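Local coordinates for protein putative O-GlcNAcase nagJ (Clostridium perfringens, PDB 6PV5) that probably removes terminal N-acetylhexosamine residues from glycans by hydrolysis, this chain holding the catalytic domain and flanking domains of a longer, probably secreted protein, at residues D413-G418 with N437-S442; A487-R492 with S559-Y564. One frame throughout, in Å; residues are numbered along the deposited sequence.

Contact 1 of 2, residues D413-G418 with N437-S442; sequences DKMALG and NPMRFS. With EDO (1,2-ethanediol), chain E.
The backbone N of Ala416 points its hydrogen at the thioether of Met439, with N to SD 3.6 Å and an N-H...S angle of 162°. The line is nearly straight, but the length makes this a weak hydrogen bond. The methyl of Met439 folds back over the same residue, placing CE 3.5 Å from Ala416 O. That position follows from a chain extended through chi2 and bent only at its last torsion (chi3 -76°).

Met415 crosses Met439 at about a right angle, the two SD atoms 3.9 Å apart, and carries on to the Phe441 ring. Its CE lies 3.8 Å from the ring centroid and 19° off the ring normal, a CH-pi contact over the face. Its SD touches the rim obliquely, 3.6 Å from Phe441 CD2, completing a Met-aromatic contact. On the opposite face of the ring lies Arg440 CG, so the phenyl is held between a methionine methyl and an arginine chain. The Arg440 guanidinium in turn has Phe441 CZ over its centre, while its NE gives a weak hydrogen bond to O2 of an ethanediol, 3.3 Å away and probably from the crystallisation liquor. Glu412 forms a salt bridge with NH1.

Helix 548-579 adds Gln553, Leu554 and His557 against Met415. The contact thus joins the loops that follow the seventh and eighth strands of the catalytic (beta/alpha)8 barrel. Across it, cohesion comes mainly from polarisable sulfur and ring surfaces, with one weak N-H...S bond as the directional element.

Contact 2 of 2, residues A487-R492 with S559-Y564; sequences ANHSTR and SKFEIY
His489 and Phe561 meet as an offset edge-to-face pair, their centroids 5.3 Å apart and their planes inclined at 71°. The phenyl supplies the edge: CE1 comes 3.5 Å from His489 CD2, and CZ follows at 3.7 Å from the same carbon. CE1 also approaches His489 CG, which lies in the plane of the phenyl ring; the phenyl edge is thus directed at the imidazole face near its CG and CD2 atoms.

Each first torsion contributes. With CG trans to N (chi1 -167°), Phe561 reaches from helix 548-579 toward the loop. On His489, CG lies opposite the carbonyl carbon, and chi2 of -98° stands the ring nearly perpendicular to the plane through CA, CB and CG. The far end of the imidazole is fixed separately, NE2 hydrogen-bonding to Glu530, a contact that would limit rotation of the ring.

The histidine is the third residue of a type I beta turn from Ala487 to Ser490, closed by Ser490 N to Ala487 O at 2.9 Å. Met534 and Val537 of helix 521-544 also pack on Phe561. This is an offset edge-to-face aromatic contact between a type I turn following helix 480-487 and a helix of the post-catalytic helical bundle.

How the contacts relate
From the N terminus, the chain reaches 413-418 after barrel strand 399-403, runs through strand 431-436 and closes contact 1 at 437-442. It then passes helices 446-457 and 464-476, and contact 2 opens as the chain leaves helix 480-487, closing only at 559-564 after a largely helical excursion. The two loops are therefore in series, neither enclosing nor crossing the other. Their first segments nevertheless meet: Met415 O lies 2.7 Å from Ser490 OG and Lys414 NZ 2.8 Å from Arg492 O, both probable hydrogen bonds. This pairing of 413-418 with 487-492 connects the two contacts, whose centres lie about 14 Å apart, and ties the barrel loops to the chain leading into the helical bundle.

Contact 1 of 2, residues D413-G418 with N437-S442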
ATOM      1  N   ASP A 413       7.561 -16.661   6.625  1.00 28.59           N
ATOM      2  CA  ASP A 413       7.425 -16.796   8.074  1.00 28.76           C
ATOM      3  C   ASP A 413       7.660 -15.465   8.776  1.00 25.25           C
ATOM      4  O   ASP A 413       7.447 -15.368   9.984  1.00 25.31           O
ATOM      5  CB  ASP A 413       8.436 -17.791   8.655  1.00 30.92           C
ATOM      6  CG  ASP A 413       8.220 -19.201   8.124  1.00 37.84           C
ATOM      7  OD1 ASP A 413       7.042 -19.622   8.040  1.00 39.00           O
ATOM      8  OD2 ASP A 413       9.223 -19.845   7.752  1.00 44.07           O
ATOM      9  N   LYS A 414       8.104 -14.450   8.029  1.00 23.22           N
ATOM     10  CA  LYS A 414       8.207 -13.118   8.618  1.00 24.11           C
ATOM     11  C   LYS A 414       7.142 -12.193   8.027  1.00 26.07           C
ATOM     12  O   LYS A 414       7.073 -12.069   6.809  1.00 27.25           O
ATOM     13  CB  LYS A 414       9.602 -12.535   8.361  1.00 22.07           C
ATOM     14  CG  LYS A 414       9.820 -11.217   9.078  1.00 21.61           C
ATOM     15  CD  LYS A 414      11.262 -10.769   9.217  1.00 21.95           C
ATOM     16  CE  LYS A 414      11.339  -9.567  10.153  1.00 23.04           C
ATOM     17  NZ  LYS A 414      12.732  -9.054  10.266  1.00 25.24           N
ATOM     18  N   MET A 415       6.365 -11.506   8.884  1.00 26.33           N
ATOM     19  CA  MET A 415       5.404 -10.510   8.436  1.00 28.82           C
ATOM     20  C   MET A 415       6.111  -9.165   8.227  1.00 31.31           C
ATOM     21  O   MET A 415       6.888  -8.734   9.070  1.00 27.46           O
ATOM     22  CB  MET A 415       4.272 -10.287   9.448  1.00 27.96           C
ATOM     23  CG  MET A 415       3.453 -11.525   9.799  1.00 31.59           C
ATOM     24  SD  MET A 415       2.623 -12.217   8.338  1.00 35.28           S
ATOM     25  CE  MET A 415       1.201 -13.037   9.057  1.00 35.90           C
ATOM     26  N   ALA A 416       5.786  -8.479   7.118  1.00 27.85           N
ATOM     27  CA  ALA A 416       6.259  -7.118   6.896  1.00 25.28           C
ATOM     28  C   ALA A 416       5.177  -6.173   7.393  1.00 25.19           C
ATOM     29  O   ALA A 416       4.085  -6.134   6.826  1.00 25.86           O
ATOM     30  CB  ALA A 416       6.557  -6.908   5.428  1.00 23.84           C
ATOM     31  N   LEU A 417       5.481  -5.442   8.471  1.00 22.82           N
ATOM     32  CA  LEU A 417       4.501  -4.588   9.121  1.00 23.29           C
ATOM     33  C   LEU A 417       5.016  -3.151   9.165  1.00 23.71           C
ATOM     34  O   LEU A 417       4.510  -2.353   9.949  1.00 25.44           O
ATOM     35  CB  LEU A 417       4.237  -5.106  10.550  1.00 23.08           C
ATOM     36  CG  LEU A 417       3.652  -6.525  10.646  1.00 24.41           C
ATOM     37  CD1 LEU A 417       3.569  -6.969  12.113  1.00 21.83           C
ATOM     38  CD2 LEU A 417       2.262  -6.561  10.010  1.00 22.09           C
ATOM     39  N   GLY A 418       6.002  -2.819   8.323  1.00 24.92           N
ATOM     40  CA  GLY A 418       6.568  -1.475   8.347  1.00 26.26           C
ATOM     41  C   GLY A 418       6.027  -0.516   7.281  1.00 27.99           C
ATOM     42  O   GLY A 418       5.259  -0.896   6.392  1.00 25.16           O
ATOM     43  N   ASN A 437       2.735  -4.423  -3.941  1.00 23.96           N
ATOM     44  CA  ASN A 437       2.547  -5.861  -3.943  1.00 23.58           C
ATOM     45  C   ASN A 437       2.488  -6.326  -2.482  1.00 25.80           C
ATOM     46  O   ASN A 437       3.467  -6.198  -1.748  1.00 23.38           O
ATOM     47  CB  ASN A 437       3.657  -6.572  -4.713  1.00 21.49           C
ATOM     48  CG  ASN A 437       3.326  -8.012  -5.054  1.00 24.34           C
ATOM     49  OD1 ASN A 437       2.170  -8.424  -4.959  1.00 26.02           O
ATOM     50  ND2 ASN A 437       4.326  -8.791  -5.427  1.00 23.11           N
ATOM     51  N   PRO A 438       1.314  -6.775  -1.991  1.00 25.93           N
ATOM     52  CA  PRO A 438       1.136  -7.064  -0.564  1.00 24.73           C
ATOM     53  C   PRO A 438       1.436  -8.534  -0.283  1.00 24.21           C
ATOM     54  O   PRO A 438       1.831  -9.283  -1.178  1.00 25.06           O
ATOM     55  CB  PRO A 438      -0.356  -6.713  -0.381  1.00 26.32           C
ATOM     56  CG  PRO A 438      -0.986  -7.214  -1.695  1.00 25.50           C
ATOM     57  CD  PRO A 438       0.061  -6.934  -2.758  1.00 24.49           C
ATOM     58  N   MET A 439       1.246  -8.932   0.981  1.00 26.82           N
ATOM     59  CA  MET A 439       1.395 -10.310   1.421  1.00 26.01           C
ATOM     60  C   MET A 439       0.118 -11.086   1.100  1.00 27.01           C
ATOM     61  O   MET A 439      -0.964 -10.496   1.035  1.00 24.37           O
ATOM     62  CB  MET A 439       1.577 -10.349   2.948  1.00 25.17           C
ATOM     63  CG  MET A 439       2.891  -9.743   3.422  1.00 26.37           C
ATOM     64  SD  MET A 439       3.141  -9.952   5.217  1.00 27.56           S
ATOM     65  CE  MET A 439       2.011  -8.710   5.822  1.00 21.23           C
ATOM     66  N   ARG A 440       0.235 -12.418   1.041  1.00 26.35           N
ATOM     67  CA  ARG A 440      -0.957 -13.240   0.898  1.00 31.35           C
ATOM     68  C   ARG A 440      -1.880 -13.050   2.101  1.00 30.87           C
ATOM     69  O   ARG A 440      -3.060 -13.393   2.017  1.00 32.74           O
ATOM     70  CB  ARG A 440      -0.595 -14.707   0.650  1.00 31.99           C
ATOM     71  CG  ARG A 440      -0.190 -15.496   1.887  1.00 36.13           C
ATOM     72  CD  ARG A 440      -0.145 -16.973   1.506  1.00 39.99           C
ATOM     73  NE  ARG A 440      -0.001 -17.877   2.643  1.00 42.30           N
ATOM     74  CZ  ARG A 440       1.172 -18.293   3.131  1.00 48.08           C
ATOM     75  NH1 ARG A 440       2.307 -17.893   2.574  1.00 43.02           N
ATOM     76  NH2 ARG A 440       1.203 -19.100   4.180  1.00 48.29           N
ATOM     77  N   PHE A 441      -1.339 -12.491   3.201  1.00 28.47           N
ATOM     78  CA  PHE A 441      -2.078 -12.232   4.434  1.00 27.30           C
ATOM     79  C   PHE A 441      -2.697 -10.848   4.369  1.00 30.82           C
ATOM     80  O   PHE A 441      -2.004  -9.840   4.539  1.00 35.45           O
ATOM     81  CB  PHE A 441      -1.176 -12.318   5.670  1.00 28.02           C
ATOM     82  CG  PHE A 441      -0.405 -13.615   5.748  1.00 29.37           C
ATOM     83  CD1 PHE A 441      -1.046 -14.804   6.080  1.00 28.82           C
ATOM     84  CD2 PHE A 441       0.948 -13.650   5.439  1.00 29.03           C
ATOM     85  CE1 PHE A 441      -0.337 -16.000   6.105  1.00 31.74           C
ATOM     86  CE2 PHE A 441       1.669 -14.834   5.484  1.00 29.75           C
ATOM     87  CZ  PHE A 441       1.019 -16.012   5.815  1.00 33.91           C
ATOM     88  N   SER A 442      -4.013 -10.818   4.135  1.00 30.71           N
ATOM     89  CA  SER A 442      -4.698  -9.596   3.754  1.00 30.73           C
ATOM     90  C   SER A 442      -4.678  -8.581   4.891  1.00 30.87           C
ATOM     91  O   SER A 442      -4.225  -7.452   4.722  1.00 28.72           O
ATOM     92  CB  SER A 442      -6.113  -9.886   3.329  1.00 32.42           C
ATOM     93  OG  SER A 442      -6.796  -8.668   3.101  1.00 34.06           O
TER
HETATM   94  C1  EDO E 604      -3.116 -20.062   3.855  1.00 60.22           C
HETATM   95  O1  EDO E 604      -1.991 -20.902   3.635  1.00 60.08           O
HETATM   96  C2  EDO E 604      -2.789 -18.787   4.546  1.00 60.59           C
HETATM   97  O2  EDO E 604      -3.098 -17.600   3.813  1.00 56.73           O

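Contact 2 of 2, residues A487-R492 with S559-Y564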
ATOM      1  N   ALA A 487       5.303  -4.337  16.029  1.00 22.02           N
ATOM      2  CA  ALA A 487       5.619  -4.111  14.620  1.00 23.82           C
ATOM      3  C   ALA A 487       7.052  -3.594  14.445  1.00 24.31           C
ATOM      4  O   ALA A 487       7.693  -3.869  13.433  1.00 23.69           O
ATOM      5  CB  ALA A 487       4.615  -3.154  14.022  1.00 21.52           C
ATOM      6  N   ASN A 488       7.561  -2.878  15.447  1.00 24.03           N
ATOM      7  CA  ASN A 488       8.934  -2.379  15.436  1.00 25.79           C
ATOM      8  C   ASN A 488       9.946  -3.490  15.165  1.00 25.99           C
ATOM      9  O   ASN A 488      11.004  -3.237  14.574  1.00 26.29           O
ATOM     10  CB  ASN A 488       9.226  -1.565  16.704  1.00 26.08           C
ATOM     11  CG  ASN A 488      10.637  -1.022  16.828  1.00 27.43           C
ATOM     12  OD1 ASN A 488      11.199  -0.462  15.890  1.00 24.62           O
ATOM     13  ND2 ASN A 488      11.218  -1.175  18.008  1.00 26.55           N
ATOM     14  N   HIS A 489       9.617  -4.731  15.554  1.00 25.75           N
ATOM     15  CA  HIS A 489      10.577  -5.815  15.398  1.00 23.65           C
ATOM     16  C   HIS A 489      10.303  -6.625  14.135  1.00 25.44           C
ATOM     17  O   HIS A 489      10.839  -7.714  13.978  1.00 23.23           O
ATOM     18  CB  HIS A 489      10.560  -6.733  16.627  1.00 25.29           C
ATOM     19  CG  HIS A 489      11.056  -6.089  17.875  1.00 24.18           C
ATOM     20  ND1 HIS A 489      12.341  -6.259  18.313  1.00 24.30           N
ATOM     21  CD2 HIS A 489      10.453  -5.261  18.758  1.00 23.87           C
ATOM     22  CE1 HIS A 489      12.517  -5.583  19.438  1.00 23.15           C
ATOM     23  NE2 HIS A 489      11.379  -4.955  19.725  1.00 24.49           N
ATOM     24  N   SER A 490       9.479  -6.097  13.225  1.00 26.84           N
ATOM     25  CA  SER A 490       9.020  -6.899  12.097  1.00 27.43           C
ATOM     26  C   SER A 490       8.855  -6.042  10.834  1.00 28.27           C
ATOM     27  O   SER A 490       7.778  -6.061  10.218  1.00 26.68           O
ATOM     28  CB  SER A 490       7.680  -7.520  12.449  1.00 25.50           C
ATOM     29  OG  SER A 490       7.472  -8.696  11.680  1.00 26.16           O
ATOM     30  N   THR A 491       9.866  -5.228  10.503  1.00 25.65           N
ATOM     31  CA  THR A 491       9.691  -4.268   9.415  1.00 26.99           C
ATOM     32  C   THR A 491      10.566  -4.671   8.238  1.00 25.86           C
ATOM     33  O   THR A 491      10.188  -4.463   7.102  1.00 28.96           O
ATOM     34  CB  THR A 491       9.892  -2.802   9.834  1.00 26.30           C
ATOM     35  OG1 THR A 491      11.221  -2.628  10.338  1.00 28.09           O
ATOM     36  CG2 THR A 491       8.909  -2.343  10.890  1.00 27.90           C
ATOM     37  N   ARG A 492      11.701  -5.300   8.522  1.00 23.64           N
ATOM     38  CA  ARG A 492      12.708  -5.523   7.503  1.00 26.01           C
ATOM     39  C   ARG A 492      12.616  -6.951   6.968  1.00 27.53           C
ATOM     40  O   ARG A 492      12.756  -7.903   7.730  1.00 27.05           O
ATOM     41  CB  ARG A 492      14.091  -5.218   8.098  1.00 26.77           C
ATOM     42  CG  ARG A 492      15.275  -5.491   7.180  1.00 28.23           C
ATOM     43  CD  ARG A 492      15.416  -4.435   6.084  1.00 28.59           C
ATOM     44  NE  ARG A 492      16.554  -4.720   5.211  1.00 27.61           N
ATOM     45  CZ  ARG A 492      16.953  -3.971   4.179  1.00 28.20           C
ATOM     46  NH1 ARG A 492      16.315  -2.858   3.858  1.00 27.44           N
ATOM     47  NH2 ARG A 492      18.008  -4.337   3.483  1.00 25.75           N
ATOM     48  N   SER A 559       3.288 -15.017  20.096  1.00 27.71           N
ATOM     49  CA  SER A 559       3.712 -15.988  21.092  1.00 28.14           C
ATOM     50  C   SER A 559       5.230 -16.051  21.136  1.00 27.18           C
ATOM     51  O   SER A 559       5.804 -16.100  22.219  1.00 25.73           O
ATOM     52  CB  SER A 559       3.121 -17.366  20.804  1.00 28.61           C
ATOM     53  OG  SER A 559       1.708 -17.259  20.729  1.00 37.36           O
ATOM     54  N   LYS A 560       5.854 -16.086  19.950  1.00 24.29           N
ATOM     55  CA  LYS A 560       7.302 -16.103  19.852  1.00 25.56           C
ATOM     56  C   LYS A 560       7.869 -14.813  20.446  1.00 26.39           C
ATOM     57  O   LYS A 560       8.907 -14.847  21.113  1.00 26.19           O
ATOM     58  CB  LYS A 560       7.777 -16.305  18.410  1.00 27.17           C
ATOM     59  CG  LYS A 560       9.278 -16.517  18.289  1.00 28.41           C
ATOM     60  CD  LYS A 560       9.693 -17.280  17.084  1.00 24.77           C
ATOM     61  CE  LYS A 560      11.183 -17.515  17.048  1.00 27.53           C
ATOM     62  NZ  LYS A 560      11.531 -18.338  15.853  1.00 27.79           N
ATOM     63  N   PHE A 561       7.158 -13.698  20.241  1.00 25.63           N
ATOM     64  CA  PHE A 561       7.625 -12.385  20.681  1.00 28.78           C
ATOM     65  C   PHE A 561       7.713 -12.343  22.207  1.00 28.84           C
ATOM     66  O   PHE A 561       8.643 -11.776  22.753  1.00 28.95           O
ATOM     67  CB  PHE A 561       6.635 -11.306  20.247  1.00 26.06           C
ATOM     68  CG  PHE A 561       7.071  -9.865  20.334  1.00 25.80           C
ATOM     69  CD1 PHE A 561       8.064  -9.359  19.501  1.00 26.84           C
ATOM     70  CD2 PHE A 561       6.417  -8.980  21.182  1.00 24.62           C
ATOM     71  CE1 PHE A 561       8.417  -8.009  19.541  1.00 28.61           C
ATOM     72  CE2 PHE A 561       6.764  -7.631  21.215  1.00 27.26           C
ATOM     73  CZ  PHE A 561       7.756  -7.139  20.391  1.00 24.42           C
ATOM     74  N   GLU A 562       6.736 -12.961  22.876  1.00 30.81           N
ATOM     75  CA  GLU A 562       6.713 -13.046  24.328  1.00 31.77           C
ATOM     76  C   GLU A 562       7.935 -13.799  24.844  1.00 30.04           C
ATOM     77  O   GLU A 562       8.532 -13.375  25.827  1.00 32.55           O
ATOM     78  CB  GLU A 562       5.436 -13.732  24.816  1.00 33.76           C
ATOM     79  CG  GLU A 562       5.255 -13.608  26.319  1.00 40.51           C
ATOM     80  CD  GLU A 562       3.975 -14.203  26.882  1.00 40.74           C
ATOM     81  OE1 GLU A 562       2.889 -13.914  26.349  1.00 42.39           O
ATOM     82  OE2 GLU A 562       4.068 -14.936  27.870  1.00 45.04           O
ATOM     83  N   ILE A 563       8.292 -14.909  24.187  1.00 27.24           N
ATOM     84  CA  ILE A 563       9.453 -15.718  24.546  1.00 26.21           C
ATOM     85  C   ILE A 563      10.761 -14.944  24.323  1.00 28.18           C
ATOM     86  O   ILE A 563      11.679 -15.061  25.145  1.00 26.59           O
ATOM     87  CB  ILE A 563       9.470 -17.058  23.776  1.00 29.75           C
ATOM     88  CG1 ILE A 563       8.191 -17.882  23.967  1.00 29.66           C
ATOM     89  CG2 ILE A 563      10.722 -17.876  24.104  1.00 28.07           C
ATOM     90  CD1 ILE A 563       8.220 -19.199  23.204  1.00 28.33           C
ATOM     91  N   TYR A 564      10.878 -14.205  23.199  1.00 23.49           N
ATOM     92  CA  TYR A 564      12.018 -13.321  22.995  1.00 26.43           C
ATOM     93  C   TYR A 564      12.151 -12.352  24.176  1.00 26.49           C
ATOM     94  O   TYR A 564      13.250 -12.146  24.673  1.00 26.91           O
ATOM     95  CB  TYR A 564      11.899 -12.500  21.705  1.00 23.78           C
ATOM     96  CG  TYR A 564      12.436 -13.191  20.485  1.00 23.34           C
ATOM     97  CD1 TYR A 564      13.784 -13.516  20.397  1.00 22.91           C
ATOM     98  CD2 TYR A 564      11.608 -13.497  19.416  1.00 20.48           C
ATOM     99  CE1 TYR A 564      14.291 -14.158  19.283  1.00 24.15           C
ATOM    100  CE2 TYR A 564      12.102 -14.152  18.299  1.00 20.71           C
ATOM    101  CZ  TYR A 564      13.443 -14.470  18.230  1.00 24.10           C
ATOM    102  OH  TYR A 564      13.970 -15.070  17.124  1.00 26.86           O
TER